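Local coordinates for protein GH62 arabinofuranosidase (Podospora anserina, PDB 4N4B) that probably hydrolyses terminal alpha-L-arabinofuranoside residues of arabinoxylan-type plant hemicellulose, using a calcium-containing beta-propeller, at residues D165-A173 and T293-D301; F178-S189 and S201-R211. All coordinates share one frame; numbering follows the deposited sequence. Where two conformers were deposited one is given.

Contact 1 and contact 2 fall on opposite edges of the same four-stranded antiparallel blade of the beta-propeller, their centres about 18 Å apart. Along the chain the order is 165-173, 178-189, 201-211 and 293-301, so contact 2 is completed locally, as a hairpin, before the distant loop returns to close contact 1. The blade's inner edge, strand 164-170, meets that loop; its outer edge, strand 204-208, pairs with strand 185-192. Strand 174-180 joins the two through the F178 N to W167 O backbone bond and the packing of I169 on F178. Local hairpin pairing (contact 2) thus builds the blade, while contact 1 ties its innermost strand to a much later loop, close to the bound calcium ion.

Contact 1: D165-A173 and T293-D301; sequences DMWVICDSA and TVDEKLLID
A single direct hydrogen bond joins C170 to E296, and the rest of the polar link between these segments, 120 residues apart, is made by a C-H donor and two waters. C170 N gives its proton to E296 O at 2.9 Å in a nearly straight bond (163° at the hydrogen). On the same cysteine, C170 O accepts a CA-H...O contact from K297 CA at 3.4 Å, and a water bridges it to K297 O. A second water accepts from K297 NZ and donates to E296 OE2 and D171 O, so the lysine's amine reaches the strand end indirectly; its CE passes alongside the backbone at S172. With chi1 at 74° E296 CG lies between its backbone N and carbonyl carbon, 3.7 Å from C170 CB and beside the C170-C175 disulfide; the bend at chi2 turns the carboxylate toward the second water and A111 N, which donates to OE1.

The loop's shape comes from a type I turn, D295 to L298, whose start is tied by an Asx turn: D295 OD1 receives K297 N from above the carboxylate plane. In the five-bladed propeller of family GH62 the loop that carries this turn links the first strands of three blades: the backbones of V294 and W109 and of L298 and S222 are hydrogen-bonded, and C170 ends strand 164-170.

L298 provides the apolar anchor. Its two methyls divide the work: CD1 meets the indole of W167 obliquely, 3.7 Å from CZ2, while CD2 rests 3.4 Å from V168 O. Its CB faces CG1 and CD1 of I169. The indole is fixed by NE1, which donates to V220 O, and by an edge-to-face stack with Y221; the W167 side chain lies about 5 Å from the bound calcium ion.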
loop_
_atom_site.group_PDB
_atom_site.type_symbol
_atom_site.label_atom_id
_atom_site.label_comp_id
_atom_site.label_asym_id
_atom_site.label_seq_id
_atom_site.Cartn_x
_atom_site.Cartn_y
_atom_site.Cartn_z
ATOM N N ASP A 165 5.806 -5.262 -2.995
ATOM C CA ASP A 165 5.132 -4.427 -2.041
ATOM C C ASP A 165 6.040 -3.709 -1.023
ATOM O O ASP A 165 6.032 -3.970 0.115
ATOM C CB ASP A 165 3.963 -5.200 -1.417
ATOM C CG ASP A 165 2.928 -5.643 -2.470
ATOM O OD1 ASP A 165 3.005 -5.129 -3.551
ATOM O OD2 ASP A 165 2.097 -6.434 -2.166
ATOM N N MET A 166 6.763 -2.748 -1.571
ATOM C CA MET A 166 7.800 -1.993 -0.904
ATOM C C MET A 166 7.226 -0.831 -0.097
ATOM O O MET A 166 6.430 -0.116 -0.549
ATOM C CB MET A 166 8.821 -1.487 -1.932
ATOM C CG MET A 166 9.203 -2.499 -2.979
ATOM S SD MET A 166 10.024 -3.950 -2.227
ATOM C CE MET A 166 10.211 -5.025 -3.699
ATOM N N TRP A 167 7.692 -0.706 1.124
ATOM C CA TRP A 167 7.114 0.285 2.039
ATOM C C TRP A 167 8.196 0.918 2.900
ATOM O O TRP A 167 8.874 0.186 3.629
ATOM C CB TRP A 167 6.044 -0.376 2.960
ATOM C CG TRP A 167 5.427 0.572 3.859
ATOM C CD1 TRP A 167 5.881 1.033 5.108
ATOM C CD2 TRP A 167 4.154 1.208 3.665
ATOM N NE1 TRP A 167 4.974 1.920 5.618
ATOM C CE2 TRP A 167 3.889 2.059 4.778
ATOM C CE3 TRP A 167 3.211 1.186 2.642
ATOM C CZ2 TRP A 167 2.764 2.794 4.915
ATOM C CZ3 TRP A 167 2.064 1.966 2.773
ATOM C CH2 TRP A 167 1.870 2.758 3.852
ATOM N N VAL A 168 8.333 2.233 2.877
ATOM C CA VAL A 168 9.272 2.965 3.775
ATOM C C VAL A 168 8.496 3.622 4.853
ATOM O O VAL A 168 7.424 4.213 4.695
ATOM C CB VAL A 168 10.015 4.015 2.961
ATOM C CG1 VAL A 168 10.840 4.973 3.853
ATOM C CG2 VAL A 168 10.941 3.383 1.889
ATOM N N ILE A 169 9.106 3.588 6.045
ATOM C CA ILE A 169 8.681 4.411 7.184
ATOM C C ILE A 169 9.971 4.797 7.962
ATOM O O ILE A 169 10.800 3.971 8.208
ATOM C CB ILE A 169 7.674 3.743 8.126
ATOM C CG1 ILE A 169 7.304 4.642 9.311
ATOM C CG2 ILE A 169 8.084 2.361 8.569
ATOM C CD1 ILE A 169 6.173 4.128 10.170
ATOM N N CYS A 170 10.038 6.109 8.307
ATOM C CA CYS A 170 11.181 6.616 9.130
ATOM C C CYS A 170 10.686 7.115 10.423
ATOM O O CYS A 170 9.573 7.544 10.585
ATOM C CB CYS A 170 11.865 7.757 8.381
ATOM S SG CYS A 170 12.312 7.476 6.638
ATOM N N ASP A 171 11.596 7.067 11.410
ATOM C CA ASP A 171 11.387 7.884 12.653
ATOM C C ASP A 171 12.396 8.982 12.549
ATOM O O ASP A 171 12.857 9.377 11.488
ATOM C CB ASP A 171 11.432 7.010 13.860
ATOM C CG ASP A 171 12.772 6.441 14.138
ATOM O OD1 ASP A 171 13.773 6.756 13.533
ATOM O OD2 ASP A 171 12.781 5.591 15.081
ATOM N N SER A 172 12.741 9.630 13.693
ATOM C CA SER A 172 13.621 10.785 13.523
ATOM C C SER A 172 15.123 10.393 13.473
ATOM O O SER A 172 15.963 11.240 13.199
ATOM C CB SER A 172 13.395 11.819 14.668
ATOM O OG SER A 172 13.672 11.131 15.868
ATOM N N ALA A 173 15.408 9.115 13.666
ATOM C CA ALA A 173 16.754 8.581 13.463
ATOM C C ALA A 173 17.094 7.661 12.249
ATOM O O ALA A 173 18.187 7.654 11.708
ATOM C CB ALA A 173 17.160 7.808 14.734
ATOM N N THR A 293 0.385 16.111 8.244
ATOM C CA THR A 293 1.776 15.756 7.499
ATOM C C THR A 293 1.746 14.396 6.677
ATOM O O THR A 293 0.911 13.519 6.857
ATOM C CB THR A 293 2.820 15.737 8.622
ATOM O OG1 THR A 293 3.075 17.077 9.079
ATOM C CG2 THR A 293 4.093 15.130 8.133
ATOM N N VAL A 294 2.300 14.617 5.540
ATOM C CA VAL A 294 2.324 13.574 4.559
ATOM C C VAL A 294 3.776 13.195 4.325
ATOM O O VAL A 294 4.134 12.883 3.306
ATOM C CB VAL A 294 1.540 13.959 3.326
ATOM C CG1 VAL A 294 0.045 13.993 3.613
ATOM C CG2 VAL A 294 1.992 15.279 2.775
ATOM N N ASP A 295 4.558 13.281 5.380
ATOM C CA ASP A 295 5.985 13.033 5.339
ATOM C C ASP A 295 6.395 11.591 5.698
ATOM O O ASP A 295 5.590 10.723 5.842
ATOM C CB ASP A 295 6.745 14.095 6.172
ATOM C CG ASP A 295 6.635 13.880 7.670
ATOM O OD1 ASP A 295 6.088 12.910 8.174
ATOM O OD2 ASP A 295 7.103 14.763 8.365
ATOM N N GLU A 296 7.702 11.407 5.778
ATOM C CA GLU A 296 8.298 10.114 5.974
ATOM C C GLU A 296 7.992 9.408 7.276
ATOM O O GLU A 296 8.380 8.297 7.396
ATOM C CB GLU A 296 9.829 10.172 5.733
ATOM C CG GLU A 296 10.658 10.850 6.819
ATOM C CD GLU A 296 10.656 12.370 6.834
ATOM O OE1 GLU A 296 10.092 12.998 5.996
ATOM O OE2 GLU A 296 11.331 12.867 7.722
ATOM N N LYS A 297 7.376 10.085 8.243
ATOM C CA LYS A 297 6.991 9.391 9.428
ATOM C C LYS A 297 5.689 8.578 9.329
ATOM O O LYS A 297 5.401 7.772 10.164
ATOM C CB LYS A 297 6.790 10.389 10.605
ATOM C CG LYS A 297 8.105 11.155 10.973
ATOM C CD LYS A 297 8.070 11.744 12.357
ATOM C CE LYS A 297 9.532 12.042 12.773
ATOM N NZ LYS A 297 9.970 13.120 11.895
ATOM N N LEU A 298 4.987 8.763 8.181
ATOM C CA LEU A 298 3.768 7.901 7.848
ATOM C C LEU A 298 2.785 7.907 9.013
ATOM O O LEU A 298 2.183 6.943 9.447
ATOM C CB LEU A 298 4.175 6.446 7.468
ATOM C CG LEU A 298 4.600 6.221 6.038
ATOM C CD1 LEU A 298 3.423 6.414 5.118
ATOM C CD2 LEU A 298 5.789 7.022 5.526
ATOM N N LEU A 299 2.537 9.121 9.552
ATOM C CA LEU A 299 1.600 9.299 10.599
ATOM C C LEU A 299 0.142 9.210 10.091
ATOM O O LEU A 299 -0.219 9.826 9.064
ATOM C CB LEU A 299 1.803 10.710 11.253
ATOM C CG LEU A 299 0.892 11.044 12.465
ATOM C CD1 LEU A 299 1.056 10.171 13.622
ATOM C CD2 LEU A 299 1.065 12.551 12.917
ATOM N N ILE A 300 -0.721 8.563 10.859
ATOM C CA ILE A 300 -2.198 8.525 10.615
ATOM C C ILE A 300 -2.960 9.158 11.774
ATOM O O ILE A 300 -2.412 9.302 12.904
ATOM C CB ILE A 300 -2.683 7.124 10.324
ATOM C CG1 ILE A 300 -2.470 6.206 11.537
ATOM C CG2 ILE A 300 -2.006 6.664 9.024
ATOM C CD1 ILE A 300 -3.192 4.883 11.421
ATOM N N ASP A 301 -4.226 9.482 11.526
ATOM C CA ASP A 301 -5.140 9.925 12.571
ATOM C C ASP A 301 -6.121 8.799 12.898
ATOM O O ASP A 301 -7.051 8.531 12.137
ATOM C CB ASP A 301 -5.899 11.177 12.128
ATOM C CG ASP A 301 -6.963 11.595 13.123
ATOM O OD1 ASP A 301 -7.026 10.995 14.216
ATOM O OD2 ASP A 301 -7.737 12.525 12.812
HETATM O O HOH W 1 7.369 7.105 12.075
HETATM O O HOH W 2 11.775 11.786 10.196
#

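Contact 2: F178-S189 and S201-R211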
loop_
_atom_site.group_PDB
_atom_site.type_symbol
_atom_site.label_atom_id
_atom_site.label_comp_id
_atom_site.label_asym_id
_atom_site.label_seq_id
_atom_site.Cartn_x
_atom_site.Cartn_y
_atom_site.Cartn_z
ATOM N N PHE A 178 10.360 -2.099 4.215
ATOM C CA PHE A 178 9.633 -3.356 4.352
ATOM C C PHE A 178 9.313 -3.942 2.991
ATOM O O PHE A 178 9.096 -3.159 2.016
ATOM C CB PHE A 178 8.379 -3.220 5.122
ATOM C CG PHE A 178 8.564 -2.913 6.567
ATOM C CD1 PHE A 178 8.786 -1.637 7.026
ATOM C CD2 PHE A 178 8.443 -3.958 7.500
ATOM C CE1 PHE A 178 8.877 -1.429 8.443
ATOM C CE2 PHE A 178 8.560 -3.718 8.870
ATOM C CZ PHE A 178 8.845 -2.466 9.299
ATOM N N SER A 179 9.242 -5.248 2.823
ATOM C CA SER A 179 8.871 -5.907 1.579
ATOM C C SER A 179 8.444 -7.302 1.844
ATOM O O SER A 179 8.641 -7.848 2.964
ATOM C CB SER A 179 10.017 -5.864 0.588
ATOM O OG SER A 179 11.159 -6.664 1.011
ATOM N N SER A 180 7.727 -7.916 0.935
ATOM C CA SER A 180 7.161 -9.245 1.083
ATOM C C SER A 180 7.680 -10.087 -0.082
ATOM O O SER A 180 8.213 -9.691 -1.074
ATOM C CB SER A 180 5.625 -9.183 0.932
ATOM O OG SER A 180 5.035 -8.474 2.006
ATOM N N ASP A 181 7.522 -11.406 0.117
ATOM C CA ASP A 181 7.908 -12.411 -0.904
ATOM C C ASP A 181 6.790 -13.281 -1.444
ATOM O O ASP A 181 7.057 -14.173 -2.196
ATOM C CB ASP A 181 9.088 -13.305 -0.480
ATOM C CG ASP A 181 8.843 -14.098 0.796
ATOM O OD1 ASP A 181 7.741 -14.121 1.306
ATOM O OD2 ASP A 181 9.807 -14.695 1.238
ATOM N N ASP A 182 5.554 -13.017 -1.033
ATOM C CA ASP A 182 4.427 -13.847 -1.439
ATOM C C ASP A 182 4.641 -15.283 -0.966
ATOM O O ASP A 182 4.112 -16.228 -1.550
ATOM C CB ASP A 182 4.252 -13.812 -2.958
ATOM C CG ASP A 182 3.353 -12.680 -3.414
ATOM O OD1 ASP A 182 2.902 -11.894 -2.554
ATOM O OD2 ASP A 182 3.097 -12.578 -4.631
ATOM N N ASN A 183 5.425 -15.430 0.097
ATOM C CA ASN A 183 5.764 -16.772 0.671
ATOM C C ASN A 183 5.739 -16.784 2.105
ATOM O O ASN A 183 6.194 -17.782 2.702
ATOM C CB ASN A 183 7.072 -17.292 0.102
ATOM C CG ASN A 183 7.148 -18.804 0.152
ATOM O OD1 ASN A 183 6.146 -19.460 -0.154
ATOM N ND2 ASN A 183 8.314 -19.303 0.372
ATOM N N GLY A 184 5.187 -15.787 2.768
ATOM C CA GLY A 184 5.001 -15.756 4.190
ATOM C C GLY A 184 6.031 -15.031 5.003
ATOM O O GLY A 184 5.974 -14.965 6.169
ATOM N N GLN A 185 6.979 -14.362 4.307
ATOM C CA GLN A 185 7.924 -13.517 5.039
ATOM C C GLN A 185 7.617 -12.043 4.827
ATOM O O GLN A 185 7.109 -11.634 3.738
ATOM C CB GLN A 185 9.341 -13.692 4.579
ATOM C CG GLN A 185 10.052 -14.996 4.978
ATOM C CD GLN A 185 9.383 -16.252 4.521
ATOM O OE1 GLN A 185 9.215 -16.527 3.331
ATOM N NE2 GLN A 185 8.994 -16.999 5.505
ATOM N N LEU A 186 7.826 -11.271 5.835
ATOM C CA LEU A 186 7.867 -9.813 5.815
ATOM C C LEU A 186 9.276 -9.419 6.154
ATOM O O LEU A 186 9.731 -9.752 7.281
ATOM C CB LEU A 186 6.890 -9.212 6.795
ATOM C CG LEU A 186 6.810 -7.677 6.808
ATOM C CD1 LEU A 186 6.274 -6.996 5.582
ATOM C CD2 LEU A 186 6.035 -7.186 8.021
ATOM N N TYR A 187 9.992 -8.714 5.248
ATOM C CA TYR A 187 11.396 -8.313 5.412
ATOM C C TYR A 187 11.492 -6.864 5.821
ATOM O O TYR A 187 10.694 -6.116 5.460
ATOM C CB TYR A 187 12.157 -8.526 4.109
ATOM C CG TYR A 187 12.158 -9.942 3.635
ATOM C CD1 TYR A 187 13.014 -10.872 4.167
ATOM C CD2 TYR A 187 11.309 -10.346 2.666
ATOM C CE1 TYR A 187 12.968 -12.192 3.761
ATOM C CE2 TYR A 187 11.262 -11.665 2.262
ATOM C CZ TYR A 187 12.126 -12.572 2.790
ATOM O OH TYR A 187 12.069 -13.876 2.381
ATOM N N ARG A 188 12.510 -6.519 6.610
ATOM C CA ARG A 188 12.796 -5.140 6.984
ATOM C C ARG A 188 14.319 -4.811 6.885
ATOM O O ARG A 188 15.092 -5.495 7.463
ATOM C CB ARG A 188 12.269 -4.844 8.394
ATOM C CG ARG A 188 12.389 -3.396 8.797
ATOM C CD ARG A 188 12.089 -3.202 10.297
ATOM N NE ARG A 188 13.020 -3.953 11.143
ATOM C CZ ARG A 188 14.285 -3.644 11.358
ATOM N NH1 ARG A 188 14.806 -2.541 10.895
ATOM N NH2 ARG A 188 15.005 -4.459 12.083
ATOM N N SER A 189 14.661 -3.758 6.152
ATOM C CA SER A 189 16.005 -3.210 6.133
ATOM C C SER A 189 15.960 -1.819 6.732
ATOM O O SER A 189 14.892 -1.299 6.914
ATOM C CB SER A 189 16.513 -3.060 4.729
ATOM O OG SER A 189 16.747 -4.282 4.134
ATOM N N SER A 201 20.424 -1.693 4.893
ATOM C CA SER A 201 21.039 -2.933 5.386
ATOM C C SER A 201 20.512 -4.131 4.585
ATOM O O SER A 201 19.413 -4.089 3.938
ATOM C CB SER A 201 20.699 -3.059 6.865
ATOM O OG SER A 201 19.283 -3.204 7.020
ATOM N N GLN A 202 21.176 -5.270 4.675
ATOM C CA GLN A 202 20.571 -6.525 4.268
ATOM C C GLN A 202 19.386 -6.778 5.257
ATOM O O GLN A 202 19.419 -6.501 6.466
ATOM C CB GLN A 202 21.599 -7.659 4.372
ATOM C CG GLN A 202 22.618 -7.571 3.231
ATOM C CD GLN A 202 22.022 -7.770 1.848
ATOM O OE1 GLN A 202 21.498 -8.833 1.540
ATOM N NE2 GLN A 202 22.041 -6.742 0.990
ATOM N N PRO A 203 18.201 -7.145 4.736
ATOM C CA PRO A 203 17.008 -7.247 5.545
ATOM C C PRO A 203 17.118 -8.395 6.554
ATOM O O PRO A 203 17.759 -9.414 6.286
ATOM C CB PRO A 203 15.882 -7.518 4.532
ATOM C CG PRO A 203 16.527 -7.942 3.337
ATOM C CD PRO A 203 18.031 -7.579 3.330
ATOM N N VAL A 204 16.336 -8.215 7.593
ATOM C CA VAL A 204 15.989 -9.258 8.533
ATOM C C VAL A 204 14.589 -9.689 8.244
ATOM O O VAL A 204 13.805 -8.971 7.546
ATOM C CB VAL A 204 16.103 -8.810 9.972
ATOM C CG1 VAL A 204 17.586 -8.444 10.298
ATOM C CG2 VAL A 204 15.176 -7.733 10.356
ATOM N N ILE A 205 14.188 -10.854 8.646
ATOM C CA ILE A 205 12.787 -11.267 8.680
ATOM C C ILE A 205 12.114 -10.646 9.835
ATOM O O ILE A 205 12.354 -10.957 11.020
ATOM C CB ILE A 205 12.631 -12.813 8.665
ATOM C CG1 ILE A 205 13.253 -13.346 7.408
ATOM C CG2 ILE A 205 11.185 -13.239 8.806
ATOM C CD1 ILE A 205 13.428 -14.873 7.376
ATOM N N ALA A 206 11.233 -9.660 9.588
ATOM C CA ALA A 206 10.496 -8.951 10.580
ATOM C C ALA A 206 9.358 -9.771 11.182
ATOM O O ALA A 206 9.009 -9.616 12.355
ATOM C CB ALA A 206 9.972 -7.649 9.952
ATOM N N MET A 207 8.715 -10.555 10.326
ATOM C CA MET A 207 7.639 -11.426 10.760
ATOM C C MET A 207 7.530 -12.515 9.710
ATOM O O MET A 207 7.917 -12.341 8.521
ATOM C CB MET A 207 6.314 -10.625 10.905
ATOM C CG MET A 207 5.183 -11.359 11.537
ATOM S SD MET A 207 3.659 -10.442 11.460
ATOM C CE MET A 207 3.958 -9.405 12.878
ATOM N N GLN A 208 7.075 -13.695 10.164
ATOM C CA GLN A 208 6.951 -14.842 9.316
ATOM C C GLN A 208 5.750 -15.671 9.694
ATOM O O GLN A 208 5.413 -15.761 10.840
ATOM C CB GLN A 208 8.235 -15.716 9.588
ATOM C CG GLN A 208 8.381 -16.997 8.862
ATOM C CD GLN A 208 9.805 -17.524 8.997
ATOM O OE1 GLN A 208 10.343 -17.561 10.115
ATOM N NE2 GLN A 208 10.468 -17.653 7.893
ATOM N N ASP A 209 5.077 -16.220 8.720
ATOM C CA ASP A 209 3.836 -17.035 8.909
ATOM C C ASP A 209 3.732 -17.871 7.721
ATOM O O ASP A 209 4.495 -17.812 6.760
ATOM C CB ASP A 209 2.629 -16.128 9.102
ATOM C CG ASP A 209 1.578 -16.635 10.011
ATOM O OD1 ASP A 209 1.428 -17.842 10.118
ATOM O OD2 ASP A 209 0.883 -15.783 10.609
ATOM N N ASN A 210 2.723 -18.743 7.626
ATOM C CA ASN A 210 2.393 -19.370 6.406
ATOM C C ASN A 210 1.991 -18.356 5.350
ATOM O O ASN A 210 1.453 -17.317 5.754
ATOM C CB ASN A 210 1.321 -20.501 6.523
ATOM C CG ASN A 210 0.021 -19.990 6.987
ATOM O OD1 ASN A 210 -0.947 -19.920 6.176
ATOM N ND2 ASN A 210 -0.079 -19.674 8.187
ATOM N N ARG A 211 2.256 -18.639 4.108
ATOM C CA ARG A 211 2.122 -17.621 3.021
ATOM C C ARG A 211 0.764 -17.031 3.021
ATOM O O ARG A 211 0.686 -15.786 2.931
ATOM C CB ARG A 211 2.385 -18.248 1.679
ATOM C CG ARG A 211 1.969 -17.577 0.342
ATOM C CD ARG A 211 1.815 -18.697 -0.714
ATOM N NE ARG A 211 1.605 -18.346 -2.098
ATOM C CZ ARG A 211 0.415 -18.268 -2.720
ATOM N NH1 ARG A 211 -0.745 -18.413 -2.088
ATOM N NH2 ARG A 211 0.377 -17.978 -3.982
HETATM O O HOH W 3 4.501 -18.590 -2.992
HETATM O O HOH W 4 6.955 -18.759 5.713
HETATM O O HOH W 5 17.821 -4.846 8.641
#
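L186 O accepts two backbone donors from the opposing strand, A206 N at 2.8 Å and, weakly, M207 N at 3.3 Å, the signature of a classic beta bulge. The stronger donor lies in the carbonyl plane, and L186 N returns a bond to M207 O. Beyond the bulge, R188 and V204 form a hydrogen-bonded pair with N-H and C=O used both ways, and at the far end D209 N closes onto G184 O. At that end G184 CA comes within 3.3 Å of D209 O, where a beta carbon would clash.

Several polar groups along the hairpin have partners that can be named. S189 OG donates to S201 O at 2.7 Å and is also bonded to Y146, while a water links R188 O, Q202 O and S201 OG, which also accepts from E190 N. A further water bridges D182 O to R211 NE. In the tight turn between strands 174-180 and 185-192, the D181 carboxylate gathers three donors: OD1 takes N183 N and Q185 N from opposite faces of its plane, the first making an Asx turn, and OD2 takes Y187 OH at 2.7 Å from above the plane. The tyrosine reaches it with CG anti to its carbonyl carbon (chi1 -60°), its ring lying alongside I205, where CE1 and CG1 are 3.8 Å apart. With a phenylalanine at Y187, D181 OD2 would lose its hydroxyl donor and the carboxylate would probably be less firmly held in the turn.

Helix 152-157 covers the side bearing Y187 and P203, touching them through I154, N157 and I153, whereas L186 and M207 on the other face pack on L230 of strand 228-235 in the next blade.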